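Local coordinates for protein Pre-mRNA-splicing factor SAD1 (Saccharomyces cerevisiae, PDB 4MSX) that promotes assembly of newly made U4 snRNA into the U4/U6 snRNP and is required for pre-mRNA splicing, as a catalytically inactive relative of the ubiquitin-specific proteases, at residues Pro207-Phe212 / Ile229-Ile234; Asp326-Ser331 / Thr348-Lys353; Phe379-Arg384 / Thr396-Ser401. All coordinates share one frame; numbering follows the deposited sequence. Where two conformers were deposited one is given.

Contact 1: residues Pro207-Phe212 / Ile229-Ile234; sequences PVRDHF and ICVKKI
The apolar part of this contact is F212 against V231, two side chains that cross at about a right angle. V231 offers both methyls. CG2 sits over one face of the F212 ring in a CH-pi contact, 4.2 Å from the ring centroid and 25° off its normal, while CG1 comes in at the root of the same side chain, 3.7 Å from F212 CB. The split follows from the valine torsion: CG1 stands anti to the backbone N, which turns CG2 to the ring. R209 adds only its CG, 4.4 Å from V231 CG1. Beyond the two segments, L227, S228 and L284 also pack on F212.

The polar part is a lysine reaching a main-chain carbonyl. K232 runs extended until a bend at its last torsion delivers K232 NZ to F212 O at 2.9 Å, in the carbonyl plane and with a C=O...N angle of 155°. The same ammonium is hydrogen-bonded to N215 O, so the lysine gathers carbonyls near the C-terminal end of helix 206-214, where the helix dipole would probably favour a positive charge.

Within 207-212, R209 grips D210 side-on: R209 NE and NH2 both reach D210 OD1, NH2 at 2.9 Å, and the carboxylate oxygen lies in the guanidinium plane. W235 makes a cation-pi contact with R209.

The two helix segments cross at -103° with their axes 9.6 Å apart, a steep helix-helix packing in the helical part of the USP fold.

Contact 2: residues Asp326-Ser331 / Thr348-Lys353; sequences DLPEFS and TKLLTK
L327 and L350 meet in a small apolar contact near the protein surface, where the loop that follows strand 323-325 passes the short helix 347-350 in the USP-like domain. Only 135 Å² is buried between the two segments, and L350 supplies the largest share of it.

L350 works with both of its methyls. L350 CD1 touches L327 CD2 at 3.8 Å, the two leucines meeting at a slant. L350 CD2 lies 3.4 Å from the backbone oxygen D326 O, a van der Waals approach of a methyl to a carbonyl. P328 borders the same methyl more loosely, its CD 4.3 Å from L350 CD2. Although L327 sets out away from the helix at CB, the branch turns back: CG stands anti to the carbonyl carbon (chi1 -62°), and chi2 of 169° then carries CD2 round to L350. V398 of strand 397-399 packs on both leucines, and I345 on L350 and P328, so the apolar patch continues inward from here.

The polar side is looser. A water accepts from D326 N at 3.1 Å and, weakly, from K353 NZ, which puts a solvent molecule between the loop and K353. D326 OD2 and K353 NZ stay 4.6 Å apart, too far for a salt bridge, though their opposite charges would probably still attract. Just before K353, the backbone N of T352 is hydrogen-bonded to K349 O; T352 OG1 also lies against that oxygen, but so close that the exact geometry there is doubtful.

The arrangement is that of a connecting loop laid across a short helix, held by leucine-leucine packing at the outer edge of the beta-rich part of the USP fold.

Contact 3: residues Phe379-Arg384 / Thr396-Ser401; sequences FNRFDR and TLVEFS
The guanidinium of R381 is met at its edge by T396, whose O lies near the guanidinium plane, while V398 CG2 comes in obliquely, 3.6 Å from R381 NH2. The F379 ring is also approached at a slant: V398 CG1 lies 3.8 Å from F379 CE1. Farther along, the F382 ring has R381 CB over one face. This is the beta-rich part of the USP fold, where the chain leaves strand 374-379 through an inverse gamma turn centred on N380 and comes back as strand 397-399.

V398 thus serves two partners: CG1 meets F379 CE1, and CG2 faces R381 NH2 while also bordering the F379 ring. I347 and L350 of helix 347-350 close on that ring.

R381 is bent at chi2 (-75°), and its buried head is committed to several main-chain carbonyls. NE is hydrogen-bonded to T473 O, and NH1 to N394 O as well as to T396 O. A leucine in its place would probably leave the carbonyls of T396, N394 and T473 without this donor and the water bound at NH2 without one of its mates. R381 NH2 donates to that water at 2.8 Å, and the water also accepts from V398 N. The direct bond from R381 NH1 to T396 O is 2.8 Å long, nearly straight at 164°.

Contacts 2 and 3 are neighbours, their centres 8 Å apart, and form one continuous apolar patch: L327 CD2 lies 3.7 Å from V398 CG2, and L350 CD1 lies 3.7 Å from F379 CE1. At their polar margins N380 ND2 comes within 3.3 Å of D326 OD1, a weak interaction at most. Contact 1 stands apart in the helical part of the same USP-like domain, its centre 35 Å from that of contact 2 and 30 Å from that of contact 3, with nearest atoms about 21 and 20 Å away. All three lie away from the zinc site formed by C94, C97, H113 and H119.

Contact 1: residues Pro207-Phe212 / Ile229-Ile234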
loop_
_atom_site.group_PDB
_atom_site.type_symbol
_atom_site.label_atom_id
_atom_site.label_comp_id
_atom_site.label_asym_id
_atom_site.label_seq_id
_atom_site.Cartn_x
_atom_site.Cartn_y
_atom_site.Cartn_z
ATOM N N PRO A 207 -5.764 -4.794 -11.578
ATOM C CA PRO A 207 -6.249 -6.190 -11.514
ATOM C C PRO A 207 -6.100 -6.793 -10.147
ATOM O O PRO A 207 -6.856 -7.685 -9.738
ATOM C CB PRO A 207 -5.322 -6.961 -12.473
ATOM C CG PRO A 207 -4.537 -5.896 -13.249
ATOM C CD PRO A 207 -4.639 -4.593 -12.522
ATOM N N VAL A 208 -5.074 -6.349 -9.427
ATOM C CA VAL A 208 -4.906 -6.793 -8.060
ATOM C C VAL A 208 -5.921 -6.057 -7.198
ATOM O O VAL A 208 -6.599 -6.662 -6.357
ATOM C CB VAL A 208 -3.426 -6.482 -7.560
ATOM C CG1 VAL A 208 -3.284 -6.969 -6.151
ATOM C CG2 VAL A 208 -2.406 -7.127 -8.503
ATOM N N ARG A 209 -6.001 -4.745 -7.378
ATOM C CA ARG A 209 -6.913 -3.937 -6.578
ATOM C C ARG A 209 -8.337 -4.475 -6.746
ATOM O O ARG A 209 -9.072 -4.731 -5.752
ATOM C CB ARG A 209 -6.923 -2.487 -7.043
ATOM C CG ARG A 209 -7.948 -1.619 -6.272
ATOM C CD ARG A 209 -8.178 -0.314 -7.007
ATOM N NE ARG A 209 -9.031 -0.589 -8.200
ATOM C CZ ARG A 209 -9.498 0.357 -9.006
ATOM N NH1 ARG A 209 -9.202 1.622 -8.752
ATOM N NH2 ARG A 209 -10.258 0.043 -10.077
ATOM N N ASP A 210 -8.737 -4.659 -8.006
ATOM C CA ASP A 210 -10.145 -5.084 -8.253
ATOM C C ASP A 210 -10.462 -6.404 -7.568
ATOM O O ASP A 210 -11.549 -6.599 -6.983
ATOM C CB ASP A 210 -10.437 -5.185 -9.757
ATOM C CG ASP A 210 -10.585 -3.826 -10.401
ATOM O OD1 ASP A 210 -10.324 -2.817 -9.695
ATOM O OD2 ASP A 210 -10.958 -3.750 -11.617
ATOM N N HIS A 211 -9.507 -7.330 -7.611
ATOM C CA HIS A 211 -9.730 -8.620 -6.976
ATOM C C HIS A 211 -9.937 -8.448 -5.456
ATOM O O HIS A 211 -10.808 -9.118 -4.833
ATOM C CB HIS A 211 -8.558 -9.567 -7.221
ATOM C CG HIS A 211 -8.824 -10.968 -6.770
ATOM N ND1 HIS A 211 -9.543 -11.866 -7.543
ATOM C CD2 HIS A 211 -8.490 -11.627 -5.635
ATOM C CE1 HIS A 211 -9.652 -13.010 -6.885
ATOM N NE2 HIS A 211 -9.028 -12.889 -5.725
ATOM N N PHE A 212 -9.119 -7.583 -4.838
ATOM C CA PHE A 212 -9.261 -7.365 -3.371
ATOM C C PHE A 212 -10.583 -6.659 -3.029
ATOM O O PHE A 212 -11.196 -6.943 -1.982
ATOM C CB PHE A 212 -8.122 -6.463 -2.841
ATOM C CG PHE A 212 -6.849 -7.211 -2.490
ATOM C CD1 PHE A 212 -6.862 -8.220 -1.558
ATOM C CD2 PHE A 212 -5.651 -6.873 -3.095
ATOM C CE1 PHE A 212 -5.670 -8.877 -1.188
ATOM C CE2 PHE A 212 -4.440 -7.543 -2.750
ATOM C CZ PHE A 212 -4.465 -8.541 -1.808
ATOM N N ILE A 229 -8.524 -6.072 3.740
ATOM C CA ILE A 229 -9.203 -4.962 4.367
ATOM C C ILE A 229 -8.408 -3.638 4.213
ATOM O O ILE A 229 -9.016 -2.584 4.058
ATOM C CB ILE A 229 -9.595 -5.319 5.859
ATOM C CG1 ILE A 229 -10.732 -6.385 5.809
ATOM C CG2 ILE A 229 -9.976 -4.068 6.628
ATOM C CD1 ILE A 229 -10.953 -7.146 7.086
ATOM N N CYS A 230 -7.066 -3.671 4.318
ATOM C CA CYS A 230 -6.282 -2.444 4.070
ATOM C C CYS A 230 -6.594 -1.881 2.667
ATOM O O CYS A 230 -6.765 -0.656 2.485
ATOM C CB CYS A 230 -4.778 -2.757 4.108
ATOM S SG CYS A 230 -4.234 -3.166 5.844
ATOM N N VAL A 231 -6.584 -2.777 1.678
ATOM C CA VAL A 231 -6.785 -2.348 0.261
ATOM C C VAL A 231 -8.207 -1.786 0.124
ATOM O O VAL A 231 -8.404 -0.734 -0.471
ATOM C CB VAL A 231 -6.545 -3.509 -0.740
ATOM C CG1 VAL A 231 -6.923 -3.055 -2.189
ATOM C CG2 VAL A 231 -5.079 -3.995 -0.654
ATOM N N LYS A 232 -9.185 -2.451 0.752
ATOM C CA LYS A 232 -10.563 -1.911 0.719
ATOM C C LYS A 232 -10.691 -0.533 1.365
ATOM O O LYS A 232 -11.454 0.335 0.872
ATOM C CB LYS A 232 -11.535 -2.876 1.394
ATOM C CG LYS A 232 -11.703 -4.209 0.605
ATOM C CD LYS A 232 -12.433 -5.214 1.556
ATOM C CE LYS A 232 -12.469 -6.631 1.056
ATOM N NZ LYS A 232 -13.337 -6.699 -0.082
ATOM N N LYS A 233 -9.953 -0.289 2.456
ATOM C CA LYS A 233 -10.008 1.043 3.047
ATOM C C LYS A 233 -9.279 2.054 2.232
ATOM O O LYS A 233 -9.691 3.220 2.200
ATOM C CB LYS A 233 -9.375 1.019 4.487
ATOM C CG LYS A 233 -10.305 0.264 5.464
ATOM C CD LYS A 233 -9.603 0.024 6.848
ATOM C CE LYS A 233 -10.643 -0.554 7.844
ATOM N NZ LYS A 233 -9.884 -0.866 9.177
ATOM N N ILE A 234 -8.134 1.657 1.620
ATOM C CA ILE A 234 -7.373 2.642 0.823
ATOM C C ILE A 234 -8.276 3.273 -0.255
ATOM O O ILE A 234 -8.137 4.465 -0.602
ATOM C CB ILE A 234 -6.148 1.945 0.196
ATOM C CG1 ILE A 234 -5.068 1.790 1.310
ATOM C CG2 ILE A 234 -5.621 2.704 -1.070
ATOM C CD1 ILE A 234 -3.947 0.803 0.881
#

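Contact 2: residues Asp326-Ser331 / Thr348-Lys353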
loop_
_atom_site.group_PDB
_atom_site.type_symbol
_atom_site.label_atom_id
_atom_site.label_comp_id
_atom_site.label_asym_id
_atom_site.label_seq_id
_atom_site.Cartn_x
_atom_site.Cartn_y
_atom_site.Cartn_z
ATOM N N ASP A 326 21.197 -1.103 -12.388
ATOM C CA ASP A 326 22.402 -0.591 -11.735
ATOM C C ASP A 326 22.761 0.798 -12.266
ATOM O O ASP A 326 22.683 1.028 -13.428
ATOM C CB ASP A 326 23.573 -1.544 -11.970
ATOM C CG ASP A 326 23.401 -2.885 -11.244
ATOM O OD1 ASP A 326 23.050 -2.898 -10.026
ATOM O OD2 ASP A 326 23.583 -3.929 -11.917
ATOM N N LEU A 327 23.211 1.693 -11.399
ATOM C CA LEU A 327 23.501 3.038 -11.805
ATOM C C LEU A 327 25.013 3.174 -12.044
ATOM O O LEU A 327 25.815 2.445 -11.471
ATOM C CB LEU A 327 23.099 4.012 -10.709
ATOM C CG LEU A 327 21.555 3.936 -10.440
ATOM C CD1 LEU A 327 21.236 4.722 -9.168
ATOM C CD2 LEU A 327 20.741 4.434 -11.624
ATOM N N PRO A 328 25.396 4.137 -12.857
ATOM C CA PRO A 328 26.843 4.273 -13.073
ATOM C C PRO A 328 27.587 4.602 -11.760
ATOM O O PRO A 328 27.018 5.242 -10.850
ATOM C CB PRO A 328 26.944 5.395 -14.121
ATOM C CG PRO A 328 25.634 6.084 -14.134
ATOM C CD PRO A 328 24.590 5.118 -13.605
ATOM N N GLU A 329 28.851 4.169 -11.652
ATOM C CA GLU A 329 29.644 4.399 -10.436
ATOM C C GLU A 329 29.562 5.852 -9.950
ATOM O O GLU A 329 29.554 6.784 -10.738
ATOM C CB GLU A 329 31.114 4.001 -10.654
ATOM C CG GLU A 329 31.729 3.444 -9.380
ATOM C CD GLU A 329 33.190 3.068 -9.541
ATOM O OE1 GLU A 329 33.608 2.742 -10.677
ATOM O OE2 GLU A 329 33.923 3.101 -8.527
ATOM N N PHE A 330 29.423 6.035 -8.642
ATOM C CA PHE A 330 29.139 7.365 -8.108
ATOM C C PHE A 330 30.061 7.625 -6.937
ATOM O O PHE A 330 30.193 6.779 -6.028
ATOM C CB PHE A 330 27.675 7.463 -7.625
ATOM C CG PHE A 330 27.306 8.812 -7.008
ATOM C CD1 PHE A 330 26.921 9.864 -7.832
ATOM C CD2 PHE A 330 27.353 9.017 -5.619
ATOM C CE1 PHE A 330 26.593 11.106 -7.285
ATOM C CE2 PHE A 330 27.004 10.267 -5.054
ATOM C CZ PHE A 330 26.635 11.308 -5.906
ATOM N N SER A 331 30.669 8.804 -6.920
ATOM C CA SER A 331 31.514 9.176 -5.777
ATOM C C SER A 331 30.767 10.133 -4.847
ATOM O O SER A 331 30.426 11.250 -5.236
ATOM C CB SER A 331 32.833 9.851 -6.213
ATOM O OG SER A 331 33.454 10.361 -5.021
ATOM N N THR A 348 16.476 5.381 -20.464
ATOM C CA THR A 348 16.549 4.516 -21.667
ATOM C C THR A 348 17.962 3.940 -21.759
ATOM O O THR A 348 18.174 2.835 -22.257
ATOM C CB THR A 348 16.257 5.309 -22.966
ATOM O OG1 THR A 348 17.117 6.453 -22.991
ATOM C CG2 THR A 348 14.826 5.749 -23.006
ATOM N N LYS A 349 18.932 4.686 -21.253
ATOM C CA LYS A 349 20.290 4.222 -21.303
ATOM C C LYS A 349 20.510 3.116 -20.254
ATOM O O LYS A 349 21.320 2.222 -20.453
ATOM C CB LYS A 349 21.252 5.401 -21.093
ATOM C CG LYS A 349 22.706 4.979 -20.918
ATOM C CD LYS A 349 23.645 5.818 -21.793
ATOM C CE LYS A 349 25.121 5.573 -21.456
ATOM N NZ LYS A 349 26.044 6.132 -22.499
ATOM N N LEU A 350 19.803 3.164 -19.119
ATOM C CA LEU A 350 19.912 2.049 -18.142
ATOM C C LEU A 350 19.339 0.772 -18.765
ATOM O O LEU A 350 19.715 -0.321 -18.409
ATOM C CB LEU A 350 19.165 2.396 -16.830
ATOM C CG LEU A 350 19.744 3.574 -16.024
ATOM C CD1 LEU A 350 18.793 3.970 -14.835
ATOM C CD2 LEU A 350 21.162 3.271 -15.517
ATOM N N LEU A 351 18.390 0.902 -19.676
ATOM C CA LEU A 351 17.748 -0.278 -20.257
ATOM C C LEU A 351 18.499 -0.843 -21.487
ATOM O O LEU A 351 18.047 -1.836 -22.075
ATOM C CB LEU A 351 16.305 0.041 -20.611
ATOM C CG LEU A 351 15.415 0.217 -19.372
ATOM C CD1 LEU A 351 14.127 0.910 -19.743
ATOM C CD2 LEU A 351 15.114 -1.177 -18.702
ATOM N N THR A 352 19.638 -0.233 -21.845
ATOM C CA THR A 352 20.398 -0.621 -23.062
ATOM C C THR A 352 20.797 -2.085 -23.048
ATOM O O THR A 352 20.738 -2.755 -24.058
ATOM C CB THR A 352 21.749 0.121 -23.222
ATOM O OG1 THR A 352 21.617 1.485 -22.860
ATOM C CG2 THR A 352 22.229 0.029 -24.678
ATOM N N LYS A 353 21.260 -2.533 -21.898
ATOM C CA LYS A 353 21.466 -3.940 -21.609
ATOM C C LYS A 353 20.481 -4.824 -22.388
ATOM O O LYS A 353 20.887 -5.793 -23.016
ATOM C CB LYS A 353 21.196 -4.127 -20.119
ATOM C CG LYS A 353 22.136 -5.031 -19.397
ATOM C CD LYS A 353 21.812 -4.997 -17.944
ATOM C CE LYS A 353 22.828 -5.774 -17.150
ATOM N NZ LYS A 353 22.288 -6.089 -15.798
HETATM O O HOH W 1 21.001 -3.212 -14.611
#

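Contact 3: residues Phe379-Arg384 / Thr396-Ser401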
loop_
_atom_site.group_PDB
_atom_site.type_symbol
_atom_site.label_atom_id
_atom_site.label_comp_id
_atom_site.label_asym_id
_atom_site.label_seq_id
_atom_site.Cartn_x
_atom_site.Cartn_y
_atom_site.Cartn_z
ATOM N N PHE A 379 15.966 1.243 -8.684
ATOM C CA PHE A 379 17.268 1.907 -9.002
ATOM C C PHE A 379 18.196 1.629 -7.860
ATOM O O PHE A 379 17.877 1.943 -6.717
ATOM C CB PHE A 379 17.047 3.384 -9.234
ATOM C CG PHE A 379 16.112 3.618 -10.400
ATOM C CD1 PHE A 379 16.597 3.598 -11.716
ATOM C CD2 PHE A 379 14.749 3.726 -10.198
ATOM C CE1 PHE A 379 15.704 3.745 -12.809
ATOM C CE2 PHE A 379 13.849 3.854 -11.271
ATOM C CZ PHE A 379 14.330 3.872 -12.571
ATOM N N ASN A 380 19.349 1.032 -8.151
ATOM C CA ASN A 380 20.136 0.462 -7.050
ATOM C C ASN A 380 20.931 1.560 -6.343
ATOM O O ASN A 380 22.113 1.732 -6.606
ATOM C CB ASN A 380 21.074 -0.599 -7.589
ATOM C CG ASN A 380 21.745 -1.380 -6.466
ATOM O OD1 ASN A 380 21.330 -1.276 -5.303
ATOM N ND2 ASN A 380 22.767 -2.155 -6.797
ATOM N N ARG A 381 20.278 2.296 -5.464
ATOM C CA ARG A 381 20.914 3.411 -4.740
ATOM C C ARG A 381 21.904 2.990 -3.644
ATOM O O ARG A 381 22.919 3.677 -3.409
ATOM C CB ARG A 381 19.825 4.227 -4.050
ATOM C CG ARG A 381 18.746 4.789 -5.022
ATOM C CD ARG A 381 19.304 5.989 -5.830
ATOM N NE ARG A 381 18.334 6.486 -6.826
ATOM C CZ ARG A 381 18.617 7.455 -7.700
ATOM N NH1 ARG A 381 19.853 8.008 -7.735
ATOM N NH2 ARG A 381 17.687 7.848 -8.537
ATOM N N PHE A 382 21.574 1.913 -2.937
ATOM C CA PHE A 382 22.272 1.582 -1.680
ATOM C C PHE A 382 23.276 0.480 -1.752
ATOM O O PHE A 382 22.969 -0.642 -2.124
ATOM C CB PHE A 382 21.259 1.103 -0.641
ATOM C CG PHE A 382 20.278 2.149 -0.255
ATOM C CD1 PHE A 382 20.712 3.395 0.145
ATOM C CD2 PHE A 382 18.909 1.901 -0.314
ATOM C CE1 PHE A 382 19.826 4.397 0.491
ATOM C CE2 PHE A 382 17.999 2.889 0.039
ATOM C CZ PHE A 382 18.459 4.151 0.424
ATOM N N ASP A 383 24.462 0.771 -1.256
ATOM C CA ASP A 383 25.434 -0.285 -1.041
ATOM C C ASP A 383 25.366 -0.600 0.475
ATOM O O ASP A 383 26.032 0.043 1.287
ATOM C CB ASP A 383 26.821 0.165 -1.563
ATOM C CG ASP A 383 27.949 -0.800 -1.188
ATOM O OD1 ASP A 383 27.681 -1.962 -0.786
ATOM O OD2 ASP A 383 29.109 -0.377 -1.326
ATOM N N ARG A 384 24.515 -1.582 0.842
ATOM C CA ARG A 384 24.248 -1.888 2.256
ATOM C C ARG A 384 25.420 -2.554 2.956
ATOM O O ARG A 384 25.509 -2.516 4.187
ATOM C CB ARG A 384 23.037 -2.803 2.411
ATOM C CG ARG A 384 21.811 -2.278 1.761
ATOM C CD ARG A 384 21.155 -1.172 2.549
ATOM N NE ARG A 384 19.707 -1.347 2.495
ATOM C CZ ARG A 384 18.819 -0.487 2.981
ATOM N NH1 ARG A 384 19.230 0.634 3.575
ATOM N NH2 ARG A 384 17.520 -0.781 2.901
ATOM N N THR A 396 23.124 9.537 -8.516
ATOM C CA THR A 396 23.044 9.839 -9.949
ATOM C C THR A 396 21.630 10.285 -10.276
ATOM O O THR A 396 20.635 9.656 -9.847
ATOM C CB THR A 396 23.439 8.616 -10.819
ATOM O OG1 THR A 396 24.762 8.177 -10.472
ATOM C CG2 THR A 396 23.384 8.938 -12.284
ATOM N N LEU A 397 21.516 11.371 -11.033
ATOM C CA LEU A 397 20.215 11.870 -11.429
ATOM C C LEU A 397 19.640 11.052 -12.568
ATOM O O LEU A 397 20.133 11.093 -13.708
ATOM C CB LEU A 397 20.285 13.347 -11.787
ATOM C CG LEU A 397 18.950 13.956 -12.241
ATOM C CD1 LEU A 397 17.936 13.813 -11.135
ATOM C CD2 LEU A 397 19.203 15.438 -12.571
ATOM N N VAL A 398 18.583 10.297 -12.265
ATOM C CA VAL A 398 17.940 9.463 -13.277
ATOM C C VAL A 398 16.817 10.228 -13.983
ATOM O O VAL A 398 15.798 10.636 -13.370
ATOM C CB VAL A 398 17.343 8.111 -12.668
ATOM C CG1 VAL A 398 16.651 7.316 -13.764
ATOM C CG2 VAL A 398 18.420 7.281 -12.034
ATOM N N GLU A 399 17.008 10.425 -15.283
ATOM C CA GLU A 399 16.060 11.177 -16.098
ATOM C C GLU A 399 15.036 10.279 -16.781
ATOM O O GLU A 399 15.394 9.281 -17.392
ATOM C CB GLU A 399 16.849 12.018 -17.121
ATOM C CG GLU A 399 17.693 13.019 -16.299
ATOM C CD GLU A 399 18.796 13.719 -17.045
ATOM O OE1 GLU A 399 19.459 14.556 -16.378
ATOM O OE2 GLU A 399 19.009 13.445 -18.246
ATOM N N PHE A 400 13.765 10.649 -16.688
ATOM C CA PHE A 400 12.719 9.863 -17.305
ATOM C C PHE A 400 11.539 10.799 -17.561
ATOM O O PHE A 400 11.417 11.838 -16.914
ATOM C CB PHE A 400 12.290 8.698 -16.393
ATOM C CG PHE A 400 11.818 9.155 -15.010
ATOM C CD1 PHE A 400 10.515 9.543 -14.828
ATOM C CD2 PHE A 400 12.702 9.196 -13.940
ATOM C CE1 PHE A 400 10.048 9.945 -13.534
ATOM C CE2 PHE A 400 12.282 9.611 -12.648
ATOM C CZ PHE A 400 10.923 9.990 -12.469
ATOM N N SER A 401 10.688 10.414 -18.488
ATOM C CA SER A 401 9.449 11.144 -18.760
ATOM C C SER A 401 8.333 10.182 -18.471
ATOM O O SER A 401 8.505 9.247 -17.680
ATOM C CB SER A 401 9.396 11.601 -20.236
ATOM O OG SER A 401 9.307 10.474 -21.111
HETATM O O HOH W 2 17.429 10.354 -9.650
#